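Local coordinates for protein ribonucleoside-diphosphate reductase (PDB 5IM3) that probably supplies the precursors for DNA synthesis by reducing ribonucleoside diphosphates to deoxyribonucleotides and, as an allosteric enzyme, binds dATP, at residues 403-415 and 503-515. Sequence-based numbering, arbitrary orientation.
Sequences GNDWTPVRALGSY and LFSPSDVPDLHDL. With DTP (2'-deoxyadenosine 5'-triphosphate), chain G.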
ATOM      1  N   GLY A 403       3.859  13.112  38.545  1.00 42.49           N
ATOM      2  CA  GLY A 403       3.184  13.923  37.546  1.00 45.28           C
ATOM      3  C   GLY A 403       3.726  15.344  37.595  1.00 41.89           C
ATOM      4  O   GLY A 403       3.875  15.920  38.674  1.00 42.48           O
ATOM      5  N   ASN A 404       4.036  15.886  36.415  1.00 42.42           N
ATOM      6  CA  ASN A 404       4.586  17.233  36.274  1.00 40.86           C
ATOM      7  C   ASN A 404       3.671  18.071  35.395  1.00 41.03           C
ATOM      8  O   ASN A 404       3.409  17.707  34.243  1.00 39.70           O
ATOM      9  CB  ASN A 404       5.983  17.211  35.649  1.00 41.98           C
ATOM     10  CG  ASN A 404       7.059  16.755  36.597  1.00 44.00           C
ATOM     11  OD1 ASN A 404       6.838  16.590  37.799  1.00 46.86           O
ATOM     12  ND2 ASN A 404       8.253  16.557  36.052  1.00 43.91           N
ATOM     13  N   ASP A 405       3.224  19.210  35.922  1.00 40.13           N
ATOM     14  CA  ASP A 405       2.486  20.199  35.141  1.00 39.57           C
ATOM     15  C   ASP A 405       3.475  21.183  34.519  1.00 38.20           C
ATOM     16  O   ASP A 405       4.035  22.036  35.216  1.00 40.96           O
ATOM     17  CB  ASP A 405       1.476  20.926  36.022  1.00 41.16           C
ATOM     18  CG  ASP A 405       1.009  22.234  35.410  1.00 40.71           C
ATOM     19  OD1 ASP A 405       0.839  22.284  34.174  1.00 38.71           O
ATOM     20  OD2 ASP A 405       0.819  23.213  36.163  1.00 40.08           O
ATOM     21  N   TRP A 406       3.679  21.077  33.208  1.00 39.70           N
ATOM     22  CA  TRP A 406       4.610  21.937  32.491  1.00 36.49           C
ATOM     23  C   TRP A 406       3.925  23.080  31.757  1.00 38.78           C
ATOM     24  O   TRP A 406       4.604  23.871  31.096  1.00 41.16           O
ATOM     25  CB  TRP A 406       5.435  21.098  31.513  1.00 34.52           C
ATOM     26  CG  TRP A 406       6.549  20.412  32.217  1.00 36.41           C
ATOM     27  CD1 TRP A 406       6.496  19.212  32.869  1.00 36.44           C
ATOM     28  CD2 TRP A 406       7.881  20.903  32.389  1.00 38.03           C
ATOM     29  NE1 TRP A 406       7.717  18.923  33.426  1.00 35.41           N
ATOM     30  CE2 TRP A 406       8.585  19.944  33.146  1.00 39.49           C
ATOM     31  CE3 TRP A 406       8.549  22.058  31.976  1.00 38.98           C
ATOM     32  CZ2 TRP A 406       9.924  20.106  33.493  1.00 39.61           C
ATOM     33  CZ3 TRP A 406       9.877  22.215  32.322  1.00 39.36           C
ATOM     34  CH2 TRP A 406      10.551  21.246  33.071  1.00 36.81           C
ATOM     35  N   THR A 407       2.608  23.205  31.887  1.00 39.91           N
ATOM     36  CA  THR A 407       1.877  24.248  31.177  1.00 41.17           C
ATOM     37  C   THR A 407       2.392  25.659  31.446  1.00 41.43           C
ATOM     38  O   THR A 407       2.418  26.461  30.498  1.00 43.21           O
ATOM     39  CB  THR A 407       0.390  24.142  31.532  1.00 40.59           C
ATOM     40  OG1 THR A 407      -0.127  22.900  31.037  1.00 43.15           O
ATOM     41  CG2 THR A 407      -0.412  25.297  30.940  1.00 42.50           C
ATOM     42  N   PRO A 408       2.791  26.037  32.666  1.00 39.99           N
ATOM     43  CA  PRO A 408       3.165  27.445  32.900  1.00 40.78           C
ATOM     44  C   PRO A 408       4.394  27.903  32.130  1.00 41.61           C
ATOM     45  O   PRO A 408       4.589  29.117  31.982  1.00 45.15           O
ATOM     46  CB  PRO A 408       3.409  27.502  34.418  1.00 41.57           C
ATOM     47  CG  PRO A 408       2.687  26.319  34.976  1.00 42.05           C
ATOM     48  CD  PRO A 408       2.779  25.260  33.918  1.00 40.98           C
ATOM     49  N   VAL A 409       5.219  26.987  31.634  1.00 38.02           N
ATOM     50  CA  VAL A 409       6.500  27.345  31.031  1.00 41.04           C
ATOM     51  C   VAL A 409       6.267  27.853  29.611  1.00 39.93           C
ATOM     52  O   VAL A 409       5.603  27.193  28.805  1.00 40.06           O
ATOM     53  CB  VAL A 409       7.457  26.141  31.053  1.00 39.94           C
ATOM     54  CG1 VAL A 409       8.763  26.460  30.341  1.00 38.80           C
ATOM     55  CG2 VAL A 409       7.728  25.719  32.492  1.00 39.20           C
ATOM     56  N   ARG A 410       6.838  29.017  29.297  1.00 43.03           N
ATOM     57  CA  ARG A 410       6.530  29.715  28.053  1.00 42.72           C
ATOM     58  C   ARG A 410       7.031  28.941  26.836  1.00 42.62           C
ATOM     59  O   ARG A 410       8.022  28.209  26.893  1.00 41.74           O
ATOM     60  CB  ARG A 410       7.127  31.121  28.071  1.00 45.04           C
ATOM     61  CG  ARG A 410       8.640  31.176  28.179  1.00 45.16           C
ATOM     62  CD  ARG A 410       9.113  32.607  28.402  1.00 47.23           C
ATOM     63  NE  ARG A 410       8.621  33.144  29.668  1.00 47.72           N
ATOM     64  CZ  ARG A 410       9.000  34.302  30.196  1.00 53.04           C
ATOM     65  NH1 ARG A 410       9.883  35.071  29.569  1.00 57.67           N
ATOM     66  NH2 ARG A 410       8.498  34.692  31.358  1.00 55.18           N
ATOM     67  N   ALA A 411       6.336  29.134  25.717  1.00 44.93           N
ATOM     68  CA  ALA A 411       6.476  28.278  24.552  1.00 42.25           C
ATOM     69  C   ALA A 411       7.473  28.857  23.549  1.00 43.28           C
ATOM     70  O   ALA A 411       8.014  29.951  23.723  1.00 44.80           O
ATOM     71  CB  ALA A 411       5.113  28.072  23.891  1.00 42.07           C
ATOM     72  N   LEU A 412       7.712  28.100  22.478  1.00 45.62           N
ATOM     73  CA  LEU A 412       8.569  28.558  21.394  1.00 46.57           C
ATOM     74  C   LEU A 412       8.137  29.939  20.926  1.00 46.63           C
ATOM     75  O   LEU A 412       6.947  30.200  20.736  1.00 44.35           O
ATOM     76  CB  LEU A 412       8.520  27.568  20.225  1.00 45.94           C
ATOM     77  CG  LEU A 412       9.305  27.965  18.968  1.00 53.46           C
ATOM     78  CD1 LEU A 412      10.806  27.928  19.228  1.00 53.64           C
ATOM     79  CD2 LEU A 412       8.938  27.073  17.791  1.00 53.05           C
ATOM     80  N   GLY A 413       9.119  30.825  20.750  1.00 45.88           N
ATOM     81  CA  GLY A 413       8.876  32.159  20.247  1.00 48.64           C
ATOM     82  C   GLY A 413       8.614  33.209  21.302  1.00 49.15           C
ATOM     83  O   GLY A 413       8.524  34.393  20.960  1.00 52.10           O
ATOM     84  N   SER A 414       8.490  32.821  22.569  1.00 46.78           N
ATOM     85  CA  SER A 414       8.243  33.781  23.634  1.00 48.40           C
ATOM     86  C   SER A 414       9.493  34.612  23.910  1.00 52.63           C
ATOM     87  O   SER A 414      10.624  34.137  23.776  1.00 53.48           O
ATOM     88  CB  SER A 414       7.819  33.067  24.916  1.00 49.54           C
ATOM     89  OG  SER A 414       6.804  32.113  24.666  1.00 50.41           O
ATOM     90  N   TYR A 415       9.279  35.864  24.302  1.00 53.21           N
ATOM     91  CA  TYR A 415      10.390  36.732  24.664  1.00 57.35           C
ATOM     92  C   TYR A 415      10.996  36.309  25.999  1.00 58.12           C
ATOM     93  O   TYR A 415      10.320  35.760  26.876  1.00 55.46           O
ATOM     94  CB  TYR A 415       9.927  38.186  24.741  1.00 63.90           C
ATOM     95  CG  TYR A 415      11.037  39.175  25.021  1.00 69.87           C
ATOM     96  CD1 TYR A 415      11.888  39.601  24.008  1.00 74.72           C
ATOM     97  CD2 TYR A 415      11.230  39.691  26.295  1.00 71.83           C
ATOM     98  CE1 TYR A 415      12.903  40.510  24.259  1.00 78.10           C
ATOM     99  CE2 TYR A 415      12.241  40.604  26.554  1.00 75.50           C
ATOM    100  CZ  TYR A 415      13.074  41.006  25.533  1.00 78.90           C
ATOM    101  OH  TYR A 415      14.081  41.908  25.786  1.00 85.71           O
ATOM    102  N   LEU A 503      -3.788  28.743  19.802  1.00 46.32           N
ATOM    103  CA  LEU A 503      -2.671  28.401  20.666  1.00 45.86           C
ATOM    104  C   LEU A 503      -1.971  29.671  21.135  1.00 48.21           C
ATOM    105  O   LEU A 503      -1.760  30.602  20.351  1.00 49.51           O
ATOM    106  CB  LEU A 503      -1.678  27.489  19.940  1.00 46.75           C
ATOM    107  CG  LEU A 503      -2.281  26.286  19.208  1.00 47.72           C
ATOM    108  CD1 LEU A 503      -1.188  25.408  18.615  1.00 46.69           C
ATOM    109  CD2 LEU A 503      -3.170  25.478  20.136  1.00 46.40           C
ATOM    110  N   PHE A 504      -1.622  29.704  22.420  1.00 43.92           N
ATOM    111  CA  PHE A 504      -0.964  30.845  23.037  1.00 43.56           C
ATOM    112  C   PHE A 504       0.266  30.373  23.798  1.00 42.54           C
ATOM    113  O   PHE A 504       0.363  29.213  24.208  1.00 43.11           O
ATOM    114  CB  PHE A 504      -1.878  31.584  24.027  1.00 44.18           C
ATOM    115  CG  PHE A 504      -3.142  32.121  23.426  1.00 45.23           C
ATOM    116  CD1 PHE A 504      -3.135  33.302  22.704  1.00 47.01           C
ATOM    117  CD2 PHE A 504      -4.345  31.465  23.615  1.00 46.97           C
ATOM    118  CE1 PHE A 504      -4.303  33.806  22.166  1.00 47.76           C
ATOM    119  CE2 PHE A 504      -5.516  31.960  23.076  1.00 46.72           C
ATOM    120  CZ  PHE A 504      -5.496  33.134  22.355  1.00 48.95           C
ATOM    121  N   SER A 505       1.185  31.274  23.993  1.00 41.24           N
ATOM    122  CA  SER A 505       2.213  30.986  24.986  1.00 43.66           C
ATOM    123  C   SER A 505       1.734  31.425  26.367  1.00 41.13           C
ATOM    124  O   SER A 505       1.158  32.507  26.505  1.00 42.01           O
ATOM    125  CB  SER A 505       3.516  31.701  24.656  1.00 44.78           C
ATOM    126  OG  SER A 505       4.470  31.484  25.683  1.00 43.90           O
ATOM    127  N   PRO A 506       1.948  30.620  27.411  1.00 43.41           N
ATOM    128  CA  PRO A 506       1.426  31.002  28.733  1.00 45.50           C
ATOM    129  C   PRO A 506       1.955  32.333  29.236  1.00 44.85           C
ATOM    130  O   PRO A 506       1.268  32.995  30.022  1.00 47.38           O
ATOM    131  CB  PRO A 506       1.866  29.838  29.635  1.00 44.37           C
ATOM    132  CG  PRO A 506       2.982  29.186  28.912  1.00 45.92           C
ATOM    133  CD  PRO A 506       2.682  29.346  27.457  1.00 44.66           C
ATOM    134  N   SER A 507       3.147  32.756  28.806  1.00 45.25           N
ATOM    135  CA  SER A 507       3.689  34.033  29.261  1.00 47.12           C
ATOM    136  C   SER A 507       2.854  35.217  28.789  1.00 47.90           C
ATOM    137  O   SER A 507       2.887  36.274  29.427  1.00 49.36           O
ATOM    138  CB  SER A 507       5.136  34.196  28.792  1.00 44.88           C
ATOM    139  OG  SER A 507       5.249  34.009  27.395  1.00 46.04           O
ATOM    140  N   ASP A 508       2.113  35.071  27.693  1.00 46.84           N
ATOM    141  CA  ASP A 508       1.170  36.098  27.273  1.00 50.24           C
ATOM    142  C   ASP A 508      -0.197  35.953  27.927  1.00 50.72           C
ATOM    143  O   ASP A 508      -0.966  36.922  27.944  1.00 50.63           O
ATOM    144  CB  ASP A 508       0.996  36.070  25.753  1.00 53.91           C
ATOM    145  CG  ASP A 508       2.246  36.503  25.012  1.00 54.88           C
ATOM    146  OD1 ASP A 508       2.800  37.577  25.341  1.00 57.04           O
ATOM    147  OD2 ASP A 508       2.681  35.765  24.103  1.00 55.31           O
ATOM    148  N   VAL A 509      -0.518  34.779  28.461  1.00 47.78           N
ATOM    149  CA  VAL A 509      -1.819  34.526  29.071  1.00 46.01           C
ATOM    150  C   VAL A 509      -1.597  33.808  30.399  1.00 46.05           C
ATOM    151  O   VAL A 509      -2.109  32.697  30.598  1.00 43.66           O
ATOM    152  CB  VAL A 509      -2.720  33.715  28.124  1.00 48.06           C
ATOM    153  CG1 VAL A 509      -3.093  34.557  26.901  1.00 47.71           C
ATOM    154  CG2 VAL A 509      -2.032  32.420  27.683  1.00 45.96           C
ATOM    155  N   PRO A 510      -0.863  34.406  31.342  1.00 46.77           N
ATOM    156  CA  PRO A 510      -0.439  33.654  32.535  1.00 48.10           C
ATOM    157  C   PRO A 510      -1.573  33.258  33.464  1.00 50.34           C
ATOM    158  O   PRO A 510      -1.345  32.434  34.358  1.00 49.63           O
ATOM    159  CB  PRO A 510       0.531  34.620  33.231  1.00 48.69           C
ATOM    160  CG  PRO A 510       0.143  35.982  32.741  1.00 47.99           C
ATOM    161  CD  PRO A 510      -0.342  35.787  31.336  1.00 48.77           C
ATOM    162  N   ASP A 511      -2.775  33.797  33.283  1.00 54.23           N
ATOM    163  CA  ASP A 511      -3.885  33.513  34.182  1.00 54.57           C
ATOM    164  C   ASP A 511      -4.751  32.343  33.727  1.00 53.00           C
ATOM    165  O   ASP A 511      -5.548  31.844  34.526  1.00 53.98           O
ATOM    166  CB  ASP A 511      -4.757  34.767  34.353  1.00 55.66           C
ATOM    167  CG  ASP A 511      -5.165  35.387  33.026  1.00 56.93           C
ATOM    168  OD1 ASP A 511      -4.335  35.404  32.093  1.00 54.79           O
ATOM    169  OD2 ASP A 511      -6.316  35.861  32.917  1.00 58.73           O
ATOM    170  N   LEU A 512      -4.596  31.875  32.485  1.00 48.05           N
ATOM    171  CA  LEU A 512      -5.487  30.840  31.958  1.00 46.93           C
ATOM    172  C   LEU A 512      -5.308  29.514  32.683  1.00 46.81           C
ATOM    173  O   LEU A 512      -6.290  28.846  33.028  1.00 47.94           O
ATOM    174  CB  LEU A 512      -5.245  30.644  30.459  1.00 47.14           C
ATOM    175  CG  LEU A 512      -5.847  31.646  29.472  1.00 49.55           C
ATOM    176  CD1 LEU A 512      -5.617  31.159  28.047  1.00 47.88           C
ATOM    177  CD2 LEU A 512      -7.335  31.870  29.719  1.00 49.22           C
ATOM    178  N   HIS A 513      -4.060  29.097  32.893  1.00 47.33           N
ATOM    179  CA  HIS A 513      -3.804  27.775  33.453  1.00 48.98           C
ATOM    180  C   HIS A 513      -4.502  27.588  34.798  1.00 50.94           C
ATOM    181  O   HIS A 513      -5.001  26.497  35.098  1.00 51.07           O
ATOM    182  CB  HIS A 513      -2.298  27.558  33.588  1.00 48.39           C
ATOM    183  CG  HIS A 513      -1.924  26.200  34.093  1.00 47.28           C
ATOM    184  ND1 HIS A 513      -2.433  25.036  33.556  1.00 46.83           N
ATOM    185  CD2 HIS A 513      -1.087  25.821  35.086  1.00 46.12           C
ATOM    186  CE1 HIS A 513      -1.922  24.000  34.195  1.00 47.11           C
ATOM    187  NE2 HIS A 513      -1.103  24.449  35.129  1.00 46.09           N
ATOM    188  N   ASP A 514      -4.554  28.640  35.621  1.00 49.12           N
ATOM    189  CA  ASP A 514      -5.194  28.538  36.928  1.00 50.75           C
ATOM    190  C   ASP A 514      -6.707  28.702  36.868  1.00 50.68           C
ATOM    191  O   ASP A 514      -7.394  28.308  37.816  1.00 53.13           O
ATOM    192  CB  ASP A 514      -4.616  29.583  37.889  1.00 51.08           C
ATOM    193  CG  ASP A 514      -3.250  29.199  38.419  1.00 50.71           C
ATOM    194  OD1 ASP A 514      -2.882  28.011  38.329  1.00 52.19           O
ATOM    195  OD2 ASP A 514      -2.545  30.085  38.938  1.00 56.28           O
ATOM    196  N   LEU A 515      -7.242  29.281  35.799  1.00 46.32           N
ATOM    197  CA  LEU A 515      -8.684  29.391  35.657  1.00 47.27           C
ATOM    198  C   LEU A 515      -9.274  28.076  35.147  1.00 46.65           C
ATOM    199  O   LEU A 515      -8.581  27.231  34.574  1.00 45.74           O
ATOM    200  CB  LEU A 515      -9.047  30.534  34.709  1.00 47.40           C
ATOM    201  CG  LEU A 515      -8.677  31.956  35.144  1.00 49.77           C
ATOM    202  CD1 LEU A 515      -8.968  32.941  34.018  1.00 47.95           C
ATOM    203  CD2 LEU A 515      -9.410  32.364  36.410  1.00 48.13           C
TER
HETATM  204  PG  DTP G1005      10.804  37.450  32.975  1.00 74.43           P
HETATM  205  O1G DTP G1005      11.191  37.483  31.535  1.00 74.84           O
HETATM  206  O2G DTP G1005      10.010  38.682  33.414  1.00 79.11           O
HETATM  207  O3G DTP G1005       9.978  36.213  33.325  1.00 76.43           O
HETATM  208  PB  DTP G1005      12.607  36.199  34.842  1.00 67.18           P
HETATM  209  O1B DTP G1005      11.455  35.490  35.429  1.00 64.55           O
HETATM  210  O2B DTP G1005      13.520  36.751  35.937  1.00 65.17           O
HETATM  211  O3B DTP G1005      12.081  37.390  33.924  1.00 73.53           O
HETATM  212  PA  DTP G1005      13.481  33.656  33.992  1.00 52.63           P
HETATM  213  O1A DTP G1005      12.510  33.355  35.029  1.00 63.93           O
HETATM  214  O2A DTP G1005      14.835  33.173  34.459  1.00 56.14           O
HETATM  215  O3A DTP G1005      13.467  35.240  33.906  1.00 64.43           O
HETATM  216  O5' DTP G1005      13.070  32.932  32.652  1.00 51.75           O
HETATM  217  C5' DTP G1005      11.715  32.945  32.158  1.00 49.57           C
HETATM  218  C4' DTP G1005      11.547  31.871  31.111  1.00 45.92           C
HETATM  219  O4' DTP G1005      12.606  31.984  30.136  1.00 43.80           O
HETATM  220  C3' DTP G1005      11.579  30.432  31.628  1.00 44.76           C
HETATM  221  O3' DTP G1005      10.593  29.643  30.961  1.00 44.19           O
HETATM  222  C2' DTP G1005      12.982  29.960  31.272  1.00 44.47           C
HETATM  223  C1' DTP G1005      13.306  30.756  30.021  1.00 42.94           C
HETATM  224  N9  DTP G1005      14.721  31.059  29.863  1.00 42.39           N
HETATM  225  C8  DTP G1005      15.404  32.070  30.485  1.00 42.62           C
HETATM  226  N7  DTP G1005      16.687  32.093  30.217  1.00 43.86           N
HETATM  227  C5  DTP G1005      16.859  31.027  29.345  1.00 41.60           C
HETATM  228  C6  DTP G1005      17.990  30.520  28.680  1.00 43.60           C
HETATM  229  N6  DTP G1005      19.214  31.041  28.794  1.00 44.48           N
HETATM  230  N1  DTP G1005      17.816  29.452  27.873  1.00 43.84           N
HETATM  231  C2  DTP G1005      16.591  28.934  27.746  1.00 43.77           C
HETATM  232  N3  DTP G1005      15.452  29.322  28.325  1.00 44.46           N
HETATM  233  C4  DTP G1005      15.656  30.383  29.118  1.00 42.59           C
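The His513 ring takes Thr407 over one face and the Asp405 carboxylate at its edge. Thr407 CB stands 3.7 Å from the ring centroid, a CH-pi contact, and CG2 extends over the same face, while Pro408 CG comes in obliquely. At the edge His513 NE2 donates to Asp405 OD2 over 2.5 Å, on the syn side but 33° out of the carboxylate plane. Glu455 accepts from His513 ND1, so both ring nitrogens face carboxylates, which would probably favour a protonated imidazole. The second flat group, the Arg410 guanidinium, lies between Ser507 CB on one face and the deoxyribose C4' and C5' of dATP on the other. Arg410 NH2 donates to dATP O3G, on the gamma-phosphate, at 2.9 Å, and NE pairs with Asp380. The segment 403-415 leaves strand 401-405 of the barrel through an Asx turn, Thr407 N to Asp405 OD1, and a type I turn, Trp406 to Val409, to reach this nucleotide pocket, consistent with the specificity site of class I reductases, which Lys397 and Val440 of the second subunit complete. Between the two flat groups Pro506 CG nestles among backbone carbonyls, 3.2 Å from Thr407 O and 3.3 Å from Val409 O. Beyond it the hydroxyls gather: chi1 of 176° turns Ser505 OG toward Ser414 OG, 2.6 Å away, and it hydrogen-bonds Ser507 OG, while Ser414 OG donates to Ala411 O at 2.7 Å.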